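Local atomic coordinates of precorrin-6Y C5,15-methyltransferase (Corynebacterium diphtheriae, PDB entry 3HM2), a protein that probably transfers methyl groups from S-adenosyl-L-methionine to precorrin-6Y at C5 and C15 in adenosylcobalamin biosynthesis, with this chain being its C-terminal, AdoMet-dependent methyltransferase-type domain. Residues A[17-23]-A[39-43]; A[62-66]-A[78-82]; A[150-154]-A[164-168]. Residue numbers count along the deposited sequence, not the author numbering.

Contact 1: residues A[17-23]-A[39-43]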
ATOM      1  N   ALA A  17      -9.193   8.929  13.297  1.00 34.00           N
ATOM      2  CA  ALA A  17      -8.815   9.218  14.669  1.00 34.16           C
ATOM      3  C   ALA A  17     -10.062   9.435  15.521  1.00 30.44           C
ATOM      4  O   ALA A  17     -10.108   9.002  16.665  1.00 36.20           O
ATOM      5  CB  ALA A  17      -7.883  10.430  14.733  1.00 33.76           C
ATOM      6  N   ILE A  18     -11.087  10.081  14.978  1.00 24.38           N
ATOM      7  CA  ILE A  18     -12.327  10.171  15.735  1.00 31.09           C
ATOM      8  C   ILE A  18     -12.941   8.773  15.931  1.00 32.51           C
ATOM      9  O   ILE A  18     -13.216   8.359  17.056  1.00 33.40           O
ATOM     10  CB  ILE A  18     -13.331  11.179  15.133  1.00 35.21           C
ATOM     11  CG1 ILE A  18     -12.623  12.493  14.775  1.00 39.96           C
ATOM     12  CG2 ILE A  18     -14.440  11.481  16.123  1.00 35.12           C
ATOM     13  CD1 ILE A  18     -12.512  13.511  15.932  1.00 31.73           C
ATOM     14  N   SER A  19     -13.109   8.016  14.853  1.00 36.05           N
ATOM     15  CA  SER A  19     -13.676   6.671  14.985  1.00 38.46           C
ATOM     16  C   SER A  19     -12.904   5.802  15.989  1.00 39.95           C
ATOM     17  O   SER A  19     -13.490   4.930  16.628  1.00 41.62           O
ATOM     18  CB  SER A  19     -13.757   5.942  13.637  1.00 30.10           C
ATOM     19  OG  SER A  19     -12.704   4.991  13.509  1.00 41.35           O
ATOM     20  N   ALA A  20     -11.604   6.048  16.114  1.00 37.79           N
ATOM     21  CA  ALA A  20     -10.755   5.251  16.991  1.00 31.52           C
ATOM     22  C   ALA A  20     -10.928   5.661  18.449  1.00 26.51           C
ATOM     23  O   ALA A  20     -10.880   4.824  19.350  1.00 34.57           O
ATOM     24  CB  ALA A  20      -9.298   5.375  16.573  1.00 28.51           C
ATOM     25  N   LEU A  21     -11.131   6.955  18.675  1.00 26.71           N
ATOM     26  CA  LEU A  21     -11.186   7.499  20.027  1.00 31.99           C
ATOM     27  C   LEU A  21     -12.475   7.089  20.733  1.00 42.28           C
ATOM     28  O   LEU A  21     -12.517   6.989  21.960  1.00 47.36           O
ATOM     29  CB  LEU A  21     -11.065   9.023  19.998  1.00 28.98           C
ATOM     30  CG  LEU A  21      -9.707   9.586  19.571  1.00 35.16           C
ATOM     31  CD1 LEU A  21      -9.853  11.014  19.068  1.00 23.79           C
ATOM     32  CD2 LEU A  21      -8.710   9.517  20.718  1.00 29.66           C
ATOM     33  N   ALA A  22     -13.523   6.853  19.952  1.00 50.38           N
ATOM     34  CA  ALA A  22     -14.740   6.237  20.466  1.00 45.40           C
ATOM     35  C   ALA A  22     -15.385   7.106  21.540  1.00 52.51           C
ATOM     36  O   ALA A  22     -15.347   6.774  22.726  1.00 55.60           O
ATOM     37  CB  ALA A  22     -14.443   4.849  21.011  1.00 47.03           C
ATOM     38  N   PRO A  23     -15.976   8.219  21.119  1.00 49.21           N
ATOM     39  CA  PRO A  23     -16.518   9.206  22.058  1.00 39.69           C
ATOM     40  C   PRO A  23     -17.829   8.736  22.679  1.00 32.19           C
ATOM     41  O   PRO A  23     -18.721   8.277  21.965  1.00 45.34           O
ATOM     42  CB  PRO A  23     -16.766  10.427  21.169  1.00 44.92           C
ATOM     43  CG  PRO A  23     -15.772  10.294  20.072  1.00 41.85           C
ATOM     44  CD  PRO A  23     -15.635   8.819  19.818  1.00 36.05           C
ATOM     45  N   ILE A  39      -8.815  17.552  16.228  1.00 58.36           N
ATOM     46  CA  ILE A  39      -9.581  16.432  16.760  1.00 56.74           C
ATOM     47  C   ILE A  39     -10.559  16.896  17.836  1.00 42.93           C
ATOM     48  O   ILE A  39     -11.600  16.274  18.051  1.00 60.52           O
ATOM     49  CB  ILE A  39      -8.661  15.347  17.350  1.00 54.07           C
ATOM     50  CG1 ILE A  39      -7.551  14.993  16.358  1.00 39.71           C
ATOM     51  CG2 ILE A  39      -9.465  14.111  17.722  1.00 60.01           C
ATOM     52  CD1 ILE A  39      -7.685  13.609  15.763  1.00 40.17           C
ATOM     53  N   ALA A  40     -10.217  17.990  18.508  1.00 40.72           N
ATOM     54  CA  ALA A  40     -10.963  18.434  19.678  1.00 41.19           C
ATOM     55  C   ALA A  40     -12.325  18.995  19.284  1.00 45.61           C
ATOM     56  O   ALA A  40     -13.352  18.608  19.842  1.00 45.17           O
ATOM     57  CB  ALA A  40     -10.164  19.471  20.454  1.00 43.52           C
ATOM     58  N   ILE A  41     -12.326  19.910  18.319  1.00 39.88           N
ATOM     59  CA  ILE A  41     -13.539  20.627  17.945  1.00 38.54           C
ATOM     60  C   ILE A  41     -14.499  19.723  17.178  1.00 42.25           C
ATOM     61  O   ILE A  41     -15.709  19.956  17.164  1.00 40.22           O
ATOM     62  CB  ILE A  41     -13.221  21.866  17.088  1.00 42.51           C
ATOM     63  CG1 ILE A  41     -12.580  22.958  17.947  1.00 41.98           C
ATOM     64  CG2 ILE A  41     -14.480  22.384  16.411  1.00 47.60           C
ATOM     65  CD1 ILE A  41     -11.134  23.238  17.601  1.00 43.26           C
ATOM     66  N   GLU A  42     -13.953  18.693  16.541  1.00 39.37           N
ATOM     67  CA  GLU A  42     -14.769  17.652  15.927  1.00 39.68           C
ATOM     68  C   GLU A  42     -15.270  16.658  16.970  1.00 39.46           C
ATOM     69  O   GLU A  42     -16.456  16.331  17.008  1.00 39.31           O
ATOM     70  CB  GLU A  42     -13.976  16.920  14.842  1.00 34.52           C
ATOM     71  CG  GLU A  42     -14.744  15.799  14.161  1.00 49.64           C
ATOM     72  CD  GLU A  42     -16.139  16.220  13.743  1.00 60.23           C
ATOM     73  OE1 GLU A  42     -16.278  17.297  13.128  1.00 65.21           O
ATOM     74  OE2 GLU A  42     -17.099  15.473  14.031  1.00 55.38           O
ATOM     75  N   TRP A  43     -14.361  16.181  17.812  1.00 38.57           N
ATOM     76  CA  TRP A  43     -14.734  15.401  18.974  1.00 34.25           C
ATOM     77  C   TRP A  43     -15.908  16.104  19.645  1.00 39.80           C
ATOM     78  O   TRP A  43     -16.902  15.479  19.973  1.00 34.44           O
ATOM     79  CB  TRP A  43     -13.511  15.308  19.906  1.00 43.55           C
ATOM     80  CG  TRP A  43     -13.767  14.890  21.369  1.00 57.75           C
ATOM     81  CD1 TRP A  43     -14.336  15.657  22.364  1.00 57.28           C
ATOM     82  CD2 TRP A  43     -13.411  13.636  21.996  1.00 65.45           C
ATOM     83  NE1 TRP A  43     -14.379  14.951  23.548  1.00 59.02           N
ATOM     84  CE2 TRP A  43     -13.821  13.713  23.350  1.00 68.17           C
ATOM     85  CE3 TRP A  43     -12.802  12.458  21.542  1.00 51.00           C
ATOM     86  CZ2 TRP A  43     -13.636  12.655  24.246  1.00 56.81           C
ATOM     87  CZ3 TRP A  43     -12.626  11.412  22.436  1.00 47.96           C
ATOM     88  CH2 TRP A  43     -13.040  11.518  23.767  1.00 53.57           C
TER
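Ile18 lays its CD1 atom against helix 39-43, 3.6 Å from Ile39 CG2 and 3.7 Å from Glu42 CG. Its CA-to-CB bond points sideways, so the end of the side chain makes the approach. Ile39 is gripped by two more residues of helix 17-21: Ile39 CD1 lies 3.3 Å from Ala17 CB, and Ile39 CG2 lies 3.4 Å from Leu21 CD1. The Trp43 indole fills the other end. Leu21 CB sits at the ring edge, 3.8 Å from Trp43 CZ3. Pro23 CB lies over one ring face; the closest pair is Pro23 CG and Trp43 CE3, 4.0 Å. The short axes cross at -63° and approach to 10.7 Å. Phe99 of strand 97-100 packs against both helices, and Val97 of the same strand meets Trp43, as in the helix layer of a Rossmann-like methyltransferase fold. Glu42 gives the contact its CG, while its OE1 forms a salt bridge with Arg45. No hydrogen bond spans the segments, so apolar packing joins the two helices.

Contact 2: residues A[62-66]-A[78-82]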
ATOM      1  N   ARG A  62      -3.407  29.380  19.971  1.00 49.68           N
ATOM      2  CA  ARG A  62      -4.467  29.139  20.969  1.00 38.77           C
ATOM      3  C   ARG A  62      -5.657  30.048  20.671  1.00 55.04           C
ATOM      4  O   ARG A  62      -6.816  29.649  20.847  1.00 53.00           O
ATOM      5  CB  ARG A  62      -3.996  29.393  22.409  1.00 26.80           C
ATOM      6  CG  ARG A  62      -2.995  28.376  22.965  1.00 40.35           C
ATOM      7  CD  ARG A  62      -2.823  28.462  24.508  1.00 32.29           C
ATOM      8  NE  ARG A  62      -2.125  29.653  25.017  1.00 37.97           N
ATOM      9  CZ  ARG A  62      -0.827  29.929  24.836  1.00 48.99           C
ATOM     10  NH1 ARG A  62      -0.055  29.114  24.130  1.00 45.81           N
ATOM     11  NH2 ARG A  62      -0.290  31.035  25.343  1.00 47.15           N
ATOM     12  N   GLU A  63      -5.356  31.270  20.220  1.00 62.82           N
ATOM     13  CA  GLU A  63      -6.372  32.271  19.871  1.00 73.31           C
ATOM     14  C   GLU A  63      -7.252  31.827  18.685  1.00 61.57           C
ATOM     15  O   GLU A  63      -8.424  32.199  18.601  1.00 65.43           O
ATOM     16  CB  GLU A  63      -5.736  33.659  19.604  1.00 74.00           C
ATOM     17  CG  GLU A  63      -5.457  34.525  20.855  1.00 58.17           C
ATOM     18  CD  GLU A  63      -4.890  35.910  20.520  1.00 72.40           C
ATOM     19  OE1 GLU A  63      -5.165  36.431  19.417  1.00 66.07           O
ATOM     20  OE2 GLU A  63      -4.167  36.478  21.368  1.00 73.48           O
ATOM     21  N   ARG A  64      -6.691  31.017  17.788  1.00 61.21           N
ATOM     22  CA  ARG A  64      -7.407  30.549  16.590  1.00 66.45           C
ATOM     23  C   ARG A  64      -8.190  29.228  16.778  1.00 57.35           C
ATOM     24  O   ARG A  64      -9.162  28.967  16.066  1.00 45.66           O
ATOM     25  CB  ARG A  64      -6.440  30.431  15.407  1.00 56.07           C
ATOM     26  CG  ARG A  64      -7.056  29.849  14.151  1.00 69.56           C
ATOM     27  CD  ARG A  64      -7.638  30.919  13.235  1.00 76.62           C
ATOM     28  NE  ARG A  64      -8.231  30.319  12.040  1.00 82.39           N
ATOM     29  CZ  ARG A  64      -8.545  30.992  10.938  1.00 88.75           C
ATOM     30  NH1 ARG A  64      -8.318  32.298  10.870  1.00 80.70           N
ATOM     31  NH2 ARG A  64      -9.083  30.358   9.902  1.00 91.00           N
ATOM     32  N   ILE A  65      -7.763  28.400  17.729  1.00 58.83           N
ATOM     33  CA  ILE A  65      -8.473  27.173  18.062  1.00 49.87           C
ATOM     34  C   ILE A  65      -9.802  27.536  18.708  1.00 53.90           C
ATOM     35  O   ILE A  65     -10.868  27.067  18.296  1.00 54.79           O
ATOM     36  CB  ILE A  65      -7.692  26.335  19.081  1.00 46.89           C
ATOM     37  CG1 ILE A  65      -6.261  26.086  18.617  1.00 48.14           C
ATOM     38  CG2 ILE A  65      -8.381  25.018  19.308  1.00 55.70           C
ATOM     39  CD1 ILE A  65      -5.402  25.452  19.694  1.00 44.72           C
ATOM     40  N   LEU A  66      -9.736  28.381  19.731  1.00 52.41           N
ATOM     41  CA  LEU A  66     -10.930  28.805  20.454  1.00 50.98           C
ATOM     42  C   LEU A  66     -11.854  29.623  19.558  1.00 49.66           C
ATOM     43  O   LEU A  66     -13.077  29.528  19.661  1.00 51.05           O
ATOM     44  CB  LEU A  66     -10.547  29.616  21.693  1.00 50.21           C
ATOM     45  CG  LEU A  66     -11.704  30.199  22.506  1.00 61.47           C
ATOM     46  CD1 LEU A  66     -12.443  29.100  23.255  1.00 58.81           C
ATOM     47  CD2 LEU A  66     -11.202  31.265  23.468  1.00 68.68           C
ATOM     48  N   ILE A  78     -14.770  23.553  25.564  1.00 46.52           N
ATOM     49  CA  ILE A  78     -13.361  23.397  25.262  1.00 38.03           C
ATOM     50  C   ILE A  78     -12.572  24.337  26.155  1.00 32.75           C
ATOM     51  O   ILE A  78     -12.955  25.487  26.336  1.00 32.27           O
ATOM     52  CB  ILE A  78     -13.065  23.708  23.777  1.00 35.87           C
ATOM     53  CG1 ILE A  78     -11.746  23.068  23.344  1.00 29.20           C
ATOM     54  CG2 ILE A  78     -13.012  25.186  23.564  1.00 40.88           C
ATOM     55  CD1 ILE A  78     -11.571  22.936  21.892  1.00 28.16           C
ATOM     56  N   ALA A  79     -11.509  23.823  26.763  1.00 23.95           N
ATOM     57  CA  ALA A  79     -10.473  24.694  27.311  1.00 33.38           C
ATOM     58  C   ALA A  79      -9.254  24.608  26.395  1.00 32.74           C
ATOM     59  O   ALA A  79      -8.894  23.523  25.953  1.00 32.43           O
ATOM     60  CB  ALA A  79     -10.105  24.280  28.700  1.00 18.40           C
ATOM     61  N   VAL A  80      -8.632  25.750  26.121  1.00 39.75           N
ATOM     62  CA  VAL A  80      -7.384  25.781  25.368  1.00 27.53           C
ATOM     63  C   VAL A  80      -6.210  26.169  26.263  1.00 35.57           C
ATOM     64  O   VAL A  80      -6.009  27.345  26.564  1.00 43.78           O
ATOM     65  CB  VAL A  80      -7.462  26.765  24.186  1.00 31.98           C
ATOM     66  CG1 VAL A  80      -6.340  26.494  23.196  1.00 32.41           C
ATOM     67  CG2 VAL A  80      -8.819  26.668  23.505  1.00 43.41           C
ATOM     68  N   GLN A  81      -5.439  25.171  26.683  1.00 33.07           N
ATOM     69  CA  GLN A  81      -4.265  25.408  27.512  1.00 25.44           C
ATOM     70  C   GLN A  81      -3.006  25.551  26.661  1.00 30.51           C
ATOM     71  O   GLN A  81      -3.077  25.578  25.432  1.00 39.28           O
ATOM     72  CB  GLN A  81      -4.087  24.276  28.526  1.00 23.92           C
ATOM     73  CG  GLN A  81      -5.360  23.897  29.263  1.00 36.85           C
ATOM     74  CD  GLN A  81      -5.766  24.933  30.295  1.00 33.20           C
ATOM     75  OE1 GLN A  81      -4.958  25.766  30.705  1.00 36.19           O
ATOM     76  NE2 GLN A  81      -7.023  24.885  30.719  1.00 42.21           N
ATOM     77  N   GLN A  82      -1.858  25.643  27.322  1.00 42.04           N
ATOM     78  CA  GLN A  82      -0.576  25.675  26.629  1.00 38.25           C
ATOM     79  C   GLN A  82       0.026  24.278  26.517  1.00 34.90           C
ATOM     80  O   GLN A  82      -0.666  23.277  26.705  1.00 34.31           O
ATOM     81  CB  GLN A  82       0.398  26.611  27.347  1.00 41.88           C
ATOM     82  CG  GLN A  82      -0.054  28.061  27.393  1.00 35.71           C
ATOM     83  CD  GLN A  82       0.712  28.878  28.414  1.00 46.85           C
ATOM     84  OE1 GLN A  82       0.199  29.190  29.489  1.00 48.18           O
ATOM     85  NE2 GLN A  82       1.949  29.229  28.084  1.00 39.27           N
TER
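Apolar packing makes up the inner part of this contact. Val80 is central to it and points toward the helix. Val80 CG1 lies 3.8 Å from Ile65 CD1, and Val80 CG2 lies 3.9 Å from Leu66 CB. Val80 CG1 is also 3.8 Å from Arg62 CB. Two residues earlier on the same face of the strand, Ile78 CG2 meets Leu66 CD1 at 4.0 Å. Ala79, between them, points away from the helix. The helix and strand segments run nearly antiparallel, at 172°, with their axes 8.9 Å apart. This is the return half of the right-handed beta-alpha-beta unit formed by strand 50-55, helix 59-70 and strand 78-81, a standard element of Rossmann-like folds. Ile65 and Ile78 also pack on Ile41 of helix 38-44.

The polar end is built around Arg62. Its side chain runs along the end of the strand. Arg62 CD comes to 3.0 Å from Gln81 O, a close approach rather than a hydrogen bond. Gln82 lies over one face of the guanidinium, with Gln82 CG 3.3 Å from Arg62 CZ. Arg62 NH1 hydrogen-bonds to Glu56 O, and weakly to Ile57 O, just after strand 50-55.

Glu63 points away from the strand. It has been seen to bind calcium and magnesium in this protein, although neither ion is bound to this chain. No hydrogen bond links the two segments. The chemistry therefore divides: branched aliphatic side chains seat the helix on the sheet, while Arg62 combines van der Waals contact along the strand with a hydrogen bond to the backbone O of Glu56.

Contact 3: residues A[150-154]-A[164-168]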
ATOM      1  N   PHE A 150      -2.411   3.461   7.699  1.00 31.44           N
ATOM      2  CA  PHE A 150      -3.192   3.998   6.586  1.00 38.57           C
ATOM      3  C   PHE A 150      -2.361   4.646   5.469  1.00 40.34           C
ATOM      4  O   PHE A 150      -1.605   5.583   5.709  1.00 37.40           O
ATOM      5  CB  PHE A 150      -4.246   4.968   7.119  1.00 35.43           C
ATOM      6  CG  PHE A 150      -4.870   4.518   8.413  1.00 43.30           C
ATOM      7  CD1 PHE A 150      -4.492   5.092   9.623  1.00 42.78           C
ATOM      8  CD2 PHE A 150      -5.823   3.504   8.424  1.00 43.58           C
ATOM      9  CE1 PHE A 150      -5.060   4.674  10.817  1.00 43.64           C
ATOM     10  CE2 PHE A 150      -6.399   3.076   9.622  1.00 50.50           C
ATOM     11  CZ  PHE A 150      -6.013   3.662  10.821  1.00 46.12           C
ATOM     12  N   ALA A 151      -2.497   4.124   4.249  1.00 37.15           N
ATOM     13  CA  ALA A 151      -1.914   4.770   3.084  1.00 34.32           C
ATOM     14  C   ALA A 151      -3.053   5.200   2.216  1.00 30.56           C
ATOM     15  O   ALA A 151      -3.765   4.358   1.702  1.00 31.94           O
ATOM     16  CB  ALA A 151      -0.999   3.823   2.327  1.00 33.45           C
ATOM     17  N   ILE A 152      -3.220   6.516   2.068  1.00 32.04           N
ATOM     18  CA  ILE A 152      -4.341   7.125   1.343  1.00 34.61           C
ATOM     19  C   ILE A 152      -3.879   7.811   0.061  1.00 40.88           C
ATOM     20  O   ILE A 152      -2.940   8.610   0.087  1.00 40.74           O
ATOM     21  CB  ILE A 152      -5.051   8.183   2.219  1.00 39.88           C
ATOM     22  CG1 ILE A 152      -5.836   7.492   3.358  1.00 45.95           C
ATOM     23  CG2 ILE A 152      -5.946   9.079   1.353  1.00 34.72           C
ATOM     24  CD1 ILE A 152      -5.892   8.250   4.705  1.00 26.09           C
ATOM     25  N   SER A 153      -4.537   7.504  -1.057  1.00 32.63           N
ATOM     26  CA  SER A 153      -4.170   8.103  -2.337  1.00 31.49           C
ATOM     27  C   SER A 153      -5.319   8.922  -2.933  1.00 29.10           C
ATOM     28  O   SER A 153      -6.475   8.690  -2.616  1.00 26.02           O
ATOM     29  CB  SER A 153      -3.723   7.024  -3.340  1.00 38.38           C
ATOM     30  OG  SER A 153      -2.757   6.158  -2.778  1.00 36.48           O
ATOM     31  N   HIS A 154      -4.976   9.881  -3.790  1.00 31.02           N
ATOM     32  CA  HIS A 154      -5.945  10.727  -4.475  1.00 28.68           C
ATOM     33  C   HIS A 154      -5.497  10.873  -5.932  1.00 27.10           C
ATOM     34  O   HIS A 154      -4.322  10.786  -6.222  1.00 26.97           O
ATOM     35  CB  HIS A 154      -5.985  12.114  -3.824  1.00 43.10           C
ATOM     36  CG  HIS A 154      -5.988  12.087  -2.325  1.00 45.13           C
ATOM     37  ND1 HIS A 154      -7.100  11.743  -1.585  1.00 45.82           N
ATOM     38  CD2 HIS A 154      -5.014  12.371  -1.426  1.00 49.00           C
ATOM     39  CE1 HIS A 154      -6.810  11.811  -0.296  1.00 47.03           C
ATOM     40  NE2 HIS A 154      -5.550  12.191  -0.172  1.00 47.49           N
HETATM   41  N   MSE A 164      -3.004   7.553  -9.510  1.00 38.00           N
HETATM   42  CA  MSE A 164      -3.319   7.476  -8.084  1.00 38.62           C
HETATM   43  C   MSE A 164      -2.048   7.708  -7.261  1.00 36.05           C
HETATM   44  O   MSE A 164      -1.063   6.977  -7.413  1.00 36.02           O
HETATM   45  CB  MSE A 164      -3.963   6.126  -7.740  1.00 41.15           C
HETATM   46  CG  MSE A 164      -5.406   6.031  -8.204  1.00 50.48           C
HETATM   47 SE   MSE A 164      -6.495   7.511  -7.449  1.00 90.10          SE
HETATM   48  CE  MSE A 164      -7.041   6.646  -5.782  1.00 35.02           C
ATOM     49  N   LYS A 165      -2.083   8.725  -6.398  1.00 36.46           N
ATOM     50  CA  LYS A 165      -0.874   9.282  -5.812  1.00 31.44           C
ATOM     51  C   LYS A 165      -0.877   9.125  -4.316  1.00 38.22           C
ATOM     52  O   LYS A 165      -1.653   9.776  -3.616  1.00 42.90           O
ATOM     53  CB  LYS A 165      -0.718  10.754  -6.193  1.00 36.96           C
ATOM     54  CG  LYS A 165       0.720  11.235  -6.148  1.00 36.91           C
ATOM     55  CD  LYS A 165       0.794  12.749  -6.054  1.00 38.12           C
ATOM     56  CE  LYS A 165       2.225  13.254  -5.898  1.00 47.32           C
ATOM     57  NZ  LYS A 165       2.292  14.737  -5.654  1.00 56.14           N
ATOM     58  N   PRO A 166      -0.010   8.241  -3.812  1.00 39.63           N
ATOM     59  CA  PRO A 166      -0.013   7.888  -2.391  1.00 38.89           C
ATOM     60  C   PRO A 166       0.475   9.031  -1.487  1.00 38.35           C
ATOM     61  O   PRO A 166       1.393   9.788  -1.846  1.00 38.01           O
ATOM     62  CB  PRO A 166       0.946   6.686  -2.336  1.00 33.67           C
ATOM     63  CG  PRO A 166       1.850   6.914  -3.506  1.00 41.37           C
ATOM     64  CD  PRO A 166       0.922   7.395  -4.572  1.00 44.11           C
ATOM     65  N   ALA A 167      -0.163   9.167  -0.326  1.00 34.69           N
ATOM     66  CA  ALA A 167       0.352  10.048   0.707  1.00 41.13           C
ATOM     67  C   ALA A 167       1.253   9.178   1.579  1.00 41.49           C
ATOM     68  O   ALA A 167       1.239   7.954   1.447  1.00 35.21           O
ATOM     69  CB  ALA A 167      -0.792  10.693   1.535  1.00 24.06           C
ATOM     70  N   LEU A 168       2.050   9.809   2.441  1.00 37.78           N
ATOM     71  CA  LEU A 168       2.844   9.079   3.411  1.00 38.65           C
ATOM     72  C   LEU A 168       1.920   8.306   4.351  1.00 35.20           C
ATOM     73  O   LEU A 168       0.866   8.809   4.733  1.00 34.96           O
ATOM     74  CB  LEU A 168       3.745  10.043   4.200  1.00 47.55           C
ATOM     75  CG  LEU A 168       4.994  10.589   3.487  1.00 54.30           C
ATOM     76  CD1 LEU A 168       5.535  11.816   4.211  1.00 52.60           C
ATOM     77  CD2 LEU A 168       6.092   9.526   3.322  1.00 39.57           C
TER
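The two strands run antiparallel, with their short axes at 144° and 4.5 Å apart at closest approach. His154 and Lys165 form a hydrogen-bonded pair: Lys165 N donates to His154 O at 3.0 Å, and His154 N donates weakly to Lys165 O at 3.3 Å. Ser153 and Pro166 follow as a non-hydrogen-bonded pair. The next bond is Ala167 N to Ile152 O at 2.9 Å. Ser153 CA adds a CA-H...O contact of 3.3 Å to Lys165 O.

Ser153 and Pro166 share one face, where Ser153 OG lies 3.3 Å from Pro166 CA. The selenomethionine Met164 brings its CE to 4.1 Å from Ser153 CB. His154 and Lys165 point to the other face. The hydrogen bond of His154 ND1 goes to Ser148 OG of the second subunit. Residues 150-154 also pair antiparallel with a strand of that subunit, so the sheet continues across the interface. Within this beta hairpin, backbone hydrogen bonds carry the pairing. Proline lacks an amide hydrogen, and Pro166 occupies a non-hydrogen-bonded pair, where the strand pairing needs none from it.

In the fold
From the N terminus, contact 1 closes first. It brings helix 9-21 back against helix 38-44, with strand 27-32 in the loop between. Contact 2 then closes the short connection from helix 59-70 to strand 78-81, an edge strand of the sheet within the chain. Contact 3 closes the hairpin of strands 146-157 and 162-176 near the C terminus. The three are in series; none nests or crosses. Contacts 1 and 2 have centres about 17 Å apart and touch: Ile41 CD1 lies 3.7 Å from Ile65 CG2. Contacts 2 and 3 lie on opposite sides of the chain's centre, yet reach the same sheet. Contacts 1 and 3 both touch the second subunit.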